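Local coordinates for YcgJ protein (PDB 1XXL), which probably transfers methyl groups from S-adenosylmethionine to a substrate not yet identified, at residues Q169-W174 and A229-G234; A17-E22 and L37-Y42. All blocks are in the same frame, centred on the assembly; numbering follows the deposited sequence.

Contact 1. Residues Q169-W174 and A229-G234; sequences QDIQKW and AILIQG
Trp174 and Ala229 meet as a hydrogen-bonded pair at one end of an antiparallel strand pairing that a classic beta bulge interrupts, within the mixed sheet of a Rossmann-like methyltransferase fold. Ala229 CB sits over one face of the indole, 3.6 Å from the centroid of the five-membered ring in a CH-pi contact, with CE2 the nearest ring atom. Trp174 CG lies between the backbone N and the carbonyl carbon (chi1 67°). The six-membered ring brings CZ3 to 3.6 Å from Leu231 N.

The bulge follows from two residues, Ile171 and Gln172, sharing Leu231: Ile171 N donates a hydrogen bond to Leu231 O, and Leu231 N donates one to Gln172 O. Helical backbone angles at Ile171 (psi -47°) absorb the extra residue and turn its side chain toward the partner strand, where CB lies 3.9 Å from Leu231 CD2 and CG1 leans on Gln233 CB.

On the face opposite Trp174, Ile230 runs beside Lys173, with CD1 3.8 Å from Lys173 CG, and crosses Asp170 at about a right angle. Lys173 NZ and Asp170 OD2 form a long salt bridge (3.9 Å) within their own strand.

Farther out, Thr16 of helix 7-17 covers Ile171, Leu231 and Gln233, while helix 154-163 packs on Ile230 and Ile232. Strand 118-125 continues the sheet beyond 229-234, and its Arg119 NH1 hydrogen-bonds OE1 of the buried Gln233. At the far end of the pairing, Gln233 N binds Gln169 O at 2.8 Å.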
ATOM      1  N   GLN A 169      15.274   0.088   3.973  1.00 13.45           N
ATOM      2  CA  GLN A 169      15.178   0.012   5.424  1.00 15.82           C
ATOM      3  C   GLN A 169      13.766  -0.369   5.818  1.00 15.30           C
ATOM      4  O   GLN A 169      12.801   0.229   5.356  1.00 15.18           O
ATOM      5  CB  GLN A 169      15.563   1.357   6.045  1.00 16.41           C
ATOM      6  CG  GLN A 169      15.780   1.302   7.517  1.00 20.34           C
ATOM      7  CD  GLN A 169      16.243   2.633   8.106  1.00 20.69           C
ATOM      8  OE1 GLN A 169      16.644   3.550   7.381  1.00 26.18           O
ATOM      9  NE2 GLN A 169      16.195   2.730   9.435  1.00 25.21           N
ATOM     10  N   ASP A 170      13.660  -1.391   6.650  1.00 15.46           N
ATOM     11  CA  ASP A 170      12.422  -1.750   7.338  1.00 16.66           C
ATOM     12  C   ASP A 170      12.243  -0.812   8.569  1.00 15.89           C
ATOM     13  O   ASP A 170      12.984  -0.867   9.550  1.00 16.14           O
ATOM     14  CB  ASP A 170      12.458  -3.257   7.682  1.00 17.99           C
ATOM     15  CG  ASP A 170      11.513  -3.651   8.805  1.00 22.96           C
ATOM     16  OD1 ASP A 170      10.566  -2.904   9.157  1.00 31.28           O
ATOM     17  OD2 ASP A 170      11.740  -4.743   9.374  1.00 31.80           O
ATOM     18  N   ILE A 171      11.289   0.094   8.480  1.00 15.30           N
ATOM     19  CA  ILE A 171      11.045   1.035   9.565  1.00 15.21           C
ATOM     20  C   ILE A 171      10.220   0.399  10.708  1.00 14.98           C
ATOM     21  O   ILE A 171      10.559   0.552  11.885  1.00 14.19           O
ATOM     22  CB  ILE A 171      10.372   2.330   9.047  1.00 14.75           C
ATOM     23  CG1 ILE A 171      11.221   3.001   7.942  1.00 13.47           C
ATOM     24  CG2 ILE A 171      10.086   3.298  10.214  1.00 15.15           C
ATOM     25  CD1 ILE A 171      12.577   3.511   8.376  1.00 13.33           C
ATOM     26  N   GLN A 172       9.144  -0.298  10.368  1.00 14.87           N
ATOM     27  CA  GLN A 172       8.353  -1.005  11.360  1.00 15.21           C
ATOM     28  C   GLN A 172       7.515  -2.047  10.669  1.00 14.09           C
ATOM     29  O   GLN A 172       7.012  -1.822   9.564  1.00 11.73           O
ATOM     30  CB  GLN A 172       7.414  -0.049  12.116  1.00 15.35           C
ATOM     31  CG  GLN A 172       6.762  -0.646  13.377  1.00 16.68           C
ATOM     32  CD  GLN A 172       5.707   0.278  13.986  1.00 20.75           C
ATOM     33  OE1 GLN A 172       4.866   0.827  13.289  1.00 28.56           O
ATOM     34  NE2 GLN A 172       5.757   0.454  15.294  1.00 28.95           N
ATOM     35  N   LYS A 173       7.371  -3.171  11.358  1.00 13.24           N
ATOM     36  CA  LYS A 173       6.517  -4.268  10.984  1.00 14.08           C
ATOM     37  C   LYS A 173       5.449  -4.403  12.057  1.00 12.95           C
ATOM     38  O   LYS A 173       5.720  -4.209  13.245  1.00 12.91           O
ATOM     39  CB  LYS A 173       7.313  -5.577  10.976  1.00 14.49           C
ATOM     40  CG  LYS A 173       8.302  -5.729   9.887  1.00 16.02           C
ATOM     41  CD  LYS A 173       9.054  -7.060  10.065  1.00 16.82           C
ATOM     42  CE  LYS A 173       9.935  -7.337   8.870  1.00 20.20           C
ATOM     43  NZ  LYS A 173      10.864  -8.510   9.061  1.00 22.25           N
ATOM     44  N   TRP A 174       4.239  -4.738  11.652  1.00 12.26           N
ATOM     45  CA  TRP A 174       3.164  -4.972  12.613  1.00 11.85           C
ATOM     46  C   TRP A 174       2.144  -5.894  12.009  1.00 12.56           C
ATOM     47  O   TRP A 174       2.072  -6.032  10.776  1.00 11.72           O
ATOM     48  CB  TRP A 174       2.535  -3.638  13.058  1.00 11.16           C
ATOM     49  CG  TRP A 174       1.799  -2.907  11.991  1.00  9.80           C
ATOM     50  CD1 TRP A 174       0.460  -2.965  11.737  1.00  9.12           C
ATOM     51  CD2 TRP A 174       2.350  -1.975  11.047  1.00  9.57           C
ATOM     52  NE1 TRP A 174       0.148  -2.148  10.675  1.00 10.77           N
ATOM     53  CE2 TRP A 174       1.285  -1.523  10.238  1.00  9.51           C
ATOM     54  CE3 TRP A 174       3.644  -1.483  10.803  1.00  9.92           C
ATOM     55  CZ2 TRP A 174       1.472  -0.599   9.213  1.00  8.92           C
ATOM     56  CZ3 TRP A 174       3.825  -0.561   9.782  1.00  9.31           C
ATOM     57  CH2 TRP A 174       2.754  -0.144   9.001  1.00  9.05           C
ATOM     58  N   ALA A 229       2.014  -6.372   7.944  1.00 11.10           N
ATOM     59  CA  ALA A 229       2.153  -5.018   7.408  1.00 10.45           C
ATOM     60  C   ALA A 229       3.515  -4.496   7.716  1.00  9.58           C
ATOM     61  O   ALA A 229       4.150  -4.925   8.682  1.00  8.56           O
ATOM     62  CB  ALA A 229       1.107  -4.122   8.000  1.00 10.87           C
ATOM     63  N   ILE A 230       3.972  -3.568   6.879  1.00  9.35           N
ATOM     64  CA  ILE A 230       5.277  -2.965   7.048  1.00  8.77           C
ATOM     65  C   ILE A 230       5.306  -1.530   6.508  1.00  8.67           C
ATOM     66  O   ILE A 230       4.549  -1.182   5.611  1.00  8.03           O
ATOM     67  CB  ILE A 230       6.344  -3.863   6.348  1.00  9.18           C
ATOM     68  CG1 ILE A 230       7.752  -3.495   6.805  1.00  9.16           C
ATOM     69  CG2 ILE A 230       6.141  -3.821   4.833  1.00  8.76           C
ATOM     70  CD1 ILE A 230       8.869  -4.466   6.299  1.00 10.18           C
ATOM     71  N   LEU A 231       6.184  -0.703   7.070  1.00  8.64           N
ATOM     72  CA  LEU A 231       6.647   0.504   6.401  1.00  8.84           C
ATOM     73  C   LEU A 231       8.080   0.273   6.017  1.00  9.04           C
ATOM     74  O   LEU A 231       8.943   0.017   6.885  1.00  9.17           O
ATOM     75  CB  LEU A 231       6.554   1.753   7.272  1.00  9.01           C
ATOM     76  CG  LEU A 231       7.295   2.994   6.711  1.00  8.81           C
ATOM     77  CD1 LEU A 231       6.738   3.429   5.378  1.00  7.38           C
ATOM     78  CD2 LEU A 231       7.220   4.180   7.700  1.00 10.19           C
ATOM     79  N   ILE A 232       8.325   0.362   4.717  1.00  9.46           N
ATOM     80  CA  ILE A 232       9.653   0.293   4.153  1.00 10.01           C
ATOM     81  C   ILE A 232      10.011   1.704   3.701  1.00 10.03           C
ATOM     82  O   ILE A 232       9.187   2.398   3.085  1.00  9.67           O
ATOM     83  CB  ILE A 232       9.680  -0.654   2.924  1.00 10.21           C
ATOM     84  CG1 ILE A 232       9.462  -2.105   3.345  1.00 10.61           C
ATOM     85  CG2 ILE A 232      10.986  -0.538   2.143  1.00 10.88           C
ATOM     86  CD1 ILE A 232       8.879  -2.944   2.238  1.00 11.45           C
ATOM     87  N   GLN A 233      11.237   2.118   3.995  1.00 10.45           N
ATOM     88  CA  GLN A 233      11.806   3.325   3.431  1.00 11.20           C
ATOM     89  C   GLN A 233      12.876   2.983   2.399  1.00 11.32           C
ATOM     90  O   GLN A 233      13.819   2.221   2.686  1.00 11.77           O
ATOM     91  CB  GLN A 233      12.393   4.222   4.507  1.00 11.27           C
ATOM     92  CG  GLN A 233      12.920   5.556   3.967  1.00 11.97           C
ATOM     93  CD  GLN A 233      13.210   6.576   5.059  1.00 13.30           C
ATOM     94  OE1 GLN A 233      12.613   7.647   5.092  1.00 18.07           O
ATOM     95  NE2 GLN A 233      14.120   6.256   5.931  1.00 14.26           N
ATOM     96  N   GLY A 234      12.699   3.525   1.197  1.00 11.09           N
ATOM     97  CA  GLY A 234      13.746   3.563   0.165  1.00 11.55           C
ATOM     98  C   GLY A 234      14.403   4.934   0.070  1.00 12.52           C
ATOM     99  O   GLY A 234      13.731   5.972   0.127  1.00 13.22           O
TER

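Contact 2. Residues A17-E22 and L37-Y42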
ATOM      1  N   ALA A  17       8.976  10.712   7.194  1.00 17.49           N
ATOM      2  CA  ALA A  17       9.252  11.535   6.009  1.00 18.10           C
ATOM      3  C   ALA A  17      10.156  12.735   6.276  1.00 18.71           C
ATOM      4  O   ALA A  17      10.750  13.258   5.334  1.00 18.74           O
ATOM      5  CB  ALA A  17       7.952  12.019   5.407  1.00 18.17           C
ATOM      6  N   GLU A  18      10.209  13.193   7.530  1.00 19.15           N
ATOM      7  CA  GLU A  18      11.013  14.357   7.918  1.00 20.48           C
ATOM      8  C   GLU A  18      10.671  15.560   7.037  1.00 20.41           C
ATOM      9  O   GLU A  18      11.557  16.187   6.463  1.00 19.94           O
ATOM     10  CB  GLU A  18      12.508  14.043   7.802  1.00 21.24           C
ATOM     11  CG  GLU A  18      12.948  12.774   8.522  1.00 24.59           C
ATOM     12  CD  GLU A  18      13.456  12.995   9.938  1.00 28.03           C
ATOM     13  OE1 GLU A  18      13.366  14.128  10.461  1.00 33.09           O
ATOM     14  OE2 GLU A  18      13.974  12.019  10.520  1.00 31.29           O
ATOM     15  N   CYS A  19       9.374  15.848   6.918  1.00 20.89           N
ATOM     16  CA  CYS A  19       8.888  16.895   6.028  1.00 21.89           C
ATOM     17  C   CYS A  19       9.533  18.264   6.270  1.00 22.06           C
ATOM     18  O   CYS A  19       9.746  18.669   7.411  1.00 20.88           O
ATOM     19  CB  CYS A  19       7.381  17.049   6.167  1.00 22.18           C
ATOM     20  SG  CYS A  19       6.473  15.585   5.700  1.00 23.99           S
ATOM     21  N   ARG A  20       9.836  18.949   5.172  1.00 22.65           N
ATOM     22  CA  ARG A  20      10.268  20.343   5.188  1.00 23.45           C
ATOM     23  C   ARG A  20       9.325  21.148   4.310  1.00 22.90           C
ATOM     24  O   ARG A  20       8.767  20.625   3.333  1.00 22.76           O
ATOM     25  CB  ARG A  20      11.707  20.467   4.693  1.00 22.98           C
ATOM     26  CG  ARG A  20      12.737  19.956   5.697  1.00 25.43           C
ATOM     27  CD  ARG A  20      14.081  19.681   5.038  1.00 28.39           C
ATOM     28  NE  ARG A  20      15.072  20.769   5.151  1.00 34.38           N
ATOM     29  CZ  ARG A  20      15.870  20.978   6.211  1.00 36.11           C
ATOM     30  NH1 ARG A  20      15.803  20.214   7.304  1.00 37.47           N
ATOM     31  NH2 ARG A  20      16.731  21.983   6.192  1.00 36.97           N
ATOM     32  N   ALA A  21       9.188  22.433   4.633  1.00 22.61           N
ATOM     33  CA  ALA A  21       8.251  23.322   3.953  1.00 22.76           C
ATOM     34  C   ALA A  21       8.443  23.417   2.427  1.00 22.24           C
ATOM     35  O   ALA A  21       7.495  23.665   1.698  1.00 22.08           O
ATOM     36  CB  ALA A  21       8.309  24.735   4.593  1.00 23.51           C
ATOM     37  N   GLU A  22       9.659  23.206   1.944  1.00 22.27           N
ATOM     38  CA  GLU A  22       9.937  23.281   0.504  1.00 22.38           C
ATOM     39  C   GLU A  22       9.804  21.937  -0.254  1.00 21.55           C
ATOM     40  O   GLU A  22      10.086  21.862  -1.446  1.00 21.48           O
ATOM     41  CB  GLU A  22      11.323  23.883   0.265  1.00 23.19           C
ATOM     42  CG  GLU A  22      12.514  22.996   0.661  1.00 27.42           C
ATOM     43  CD  GLU A  22      12.899  23.079   2.131  1.00 31.80           C
ATOM     44  OE1 GLU A  22      13.959  22.484   2.477  1.00 36.49           O
ATOM     45  OE2 GLU A  22      12.164  23.723   2.929  1.00 31.58           O
ATOM     46  N   LEU A  37      -3.717  14.824   1.802  1.00 18.87           N
ATOM     47  CA  LEU A  37      -4.194  15.840   2.756  1.00 19.70           C
ATOM     48  C   LEU A  37      -3.430  15.846   4.071  1.00 19.76           C
ATOM     49  O   LEU A  37      -3.150  16.908   4.631  1.00 20.18           O
ATOM     50  CB  LEU A  37      -5.669  15.654   3.047  1.00 20.37           C
ATOM     51  CG  LEU A  37      -6.602  15.853   1.852  1.00 23.07           C
ATOM     52  CD1 LEU A  37      -8.026  15.716   2.363  1.00 26.27           C
ATOM     53  CD2 LEU A  37      -6.416  17.191   1.226  1.00 24.53           C
ATOM     54  N   ALA A  38      -3.073  14.666   4.562  1.00 19.53           N
ATOM     55  CA  ALA A  38      -2.323  14.590   5.819  1.00 19.16           C
ATOM     56  C   ALA A  38      -0.922  15.203   5.705  1.00 18.62           C
ATOM     57  O   ALA A  38      -0.428  15.786   6.660  1.00 17.85           O
ATOM     58  CB  ALA A  38      -2.266  13.162   6.316  1.00 19.28           C
ATOM     59  N   PHE A  39      -0.300  15.106   4.532  1.00 18.23           N
ATOM     60  CA  PHE A  39       1.026  15.683   4.332  1.00 18.48           C
ATOM     61  C   PHE A  39       0.992  17.183   4.134  1.00 18.74           C
ATOM     62  O   PHE A  39       1.987  17.862   4.402  1.00 17.69           O
ATOM     63  CB  PHE A  39       1.746  15.025   3.130  1.00 18.61           C
ATOM     64  CG  PHE A  39       2.547  13.801   3.496  1.00 18.23           C
ATOM     65  CD1 PHE A  39       1.931  12.557   3.604  1.00 18.20           C
ATOM     66  CD2 PHE A  39       3.913  13.895   3.751  1.00 18.78           C
ATOM     67  CE1 PHE A  39       2.672  11.413   3.967  1.00 18.07           C
ATOM     68  CE2 PHE A  39       4.661  12.755   4.090  1.00 17.42           C
ATOM     69  CZ  PHE A  39       4.034  11.524   4.203  1.00 17.62           C
ATOM     70  N   SER A  40      -0.148  17.687   3.661  1.00 19.49           N
ATOM     71  CA  SER A  40      -0.265  19.062   3.149  1.00 20.54           C
ATOM     72  C   SER A  40       0.123  20.210   4.112  1.00 20.81           C
ATOM     73  O   SER A  40       0.698  21.182   3.663  1.00 20.21           O
ATOM     74  CB  SER A  40      -1.673  19.310   2.579  1.00 20.99           C
ATOM     75  OG  SER A  40      -2.645  19.387   3.600  1.00 23.53           O
ATOM     76  N   PRO A  41      -0.166  20.094   5.429  1.00 21.68           N
ATOM     77  CA  PRO A  41       0.284  21.168   6.321  1.00 21.96           C
ATOM     78  C   PRO A  41       1.807  21.339   6.403  1.00 22.51           C
ATOM     79  O   PRO A  41       2.271  22.426   6.738  1.00 23.56           O
ATOM     80  CB  PRO A  41      -0.284  20.750   7.695  1.00 22.14           C
ATOM     81  CG  PRO A  41      -1.357  19.737   7.389  1.00 22.56           C
ATOM     82  CD  PRO A  41      -0.890  19.039   6.171  1.00 22.05           C
ATOM     83  N   TYR A  42       2.565  20.287   6.062  1.00 22.92           N
ATOM     84  CA  TYR A  42       4.011  20.185   6.301  1.00 22.35           C
ATOM     85  C   TYR A  42       4.908  20.411   5.097  1.00 22.08           C
ATOM     86  O   TYR A  42       6.106  20.539   5.250  1.00 21.50           O
ATOM     87  CB  TYR A  42       4.338  18.785   6.828  1.00 23.71           C
ATOM     88  CG  TYR A  42       3.494  18.385   7.988  1.00 24.72           C
ATOM     89  CD1 TYR A  42       3.714  18.939   9.243  1.00 28.34           C
ATOM     90  CD2 TYR A  42       2.459  17.481   7.840  1.00 24.86           C
ATOM     91  CE1 TYR A  42       2.916  18.600  10.325  1.00 28.75           C
ATOM     92  CE2 TYR A  42       1.672  17.127   8.910  1.00 26.20           C
ATOM     93  CZ  TYR A  42       1.898  17.698  10.151  1.00 27.51           C
ATOM     94  OH  TYR A  42       1.113  17.358  11.231  1.00 28.64           O
TER
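The Phe39 ring receives Ala17 CB at its edge, near the ring plane, with 3.6 Å to CE2, while Cys19 SG approaches obliquely in a sulfur-aromatic contact. These touches join the loop between helix 7-17 and strand 24-28 to the end of helix 34-39, the helix that follows the first parallel strand of the Rossmann-like fold. The sulfur of Cys19 stands 4.7 Å from the Phe39 ring centroid, 69° off the normal, and touches the CD2–CE2 side of the ring. Tyr42, the second flat group, has Pro41 CB over the centre of one face; its side chain meets Cys19 through CB, not through the ring.

Glu18 leaves the helical conformation with positive phi (53°), and the chain then brings Cys19 back toward Phe39 and Tyr42. With SG anti to the carbonyl carbon (chi1 -62°), the sulfur reaches Phe39 while Cys19 CB rests 3.6 Å from Tyr42 CB.

No hydrogen bond crosses the contact. Polar groups pair within each segment: Arg20 NE makes a weak, salt-bridged bond to Glu22 OE1, and Tyr42 N binds Phe39 O.

In the surroundings, Ile14 of helix 7-17 touches Ala38, Phe39 and Tyr42, extending the apolar patch that Ala17 begins, and Val43 touches Cys19. On the side of Leu37 and Ser40, Val68 and Val71 touch both, and Asn70 ND2 binds Ser40 O. Leu37 O is gripped twice from the same face of its carbonyl plane, by the backbone N and the hydroxyl of Ser40. The hydroxyl bond, Ser40 OG to Leu37 O, measures 2.7 Å.

The two contacts join their segments in different ways. Contact 1 pairs neighbouring strands through backbone hydrogen bonds and buries 554 Å², with side chains added on both sheet faces; its 229-234 strand is buried, whereas the 169-174 strand is more exposed. Contact 2 lies farther from the chain centre, buries 210 Å² and relies on apolar and sulfur-aromatic touches between a loop and a helix end. Their centres are 20 Å apart and they do not touch, yet helix 7-17 serves both: Thr16 covers the sheet pairing, while Ile14 and Ala17 meet the end of helix 34-39.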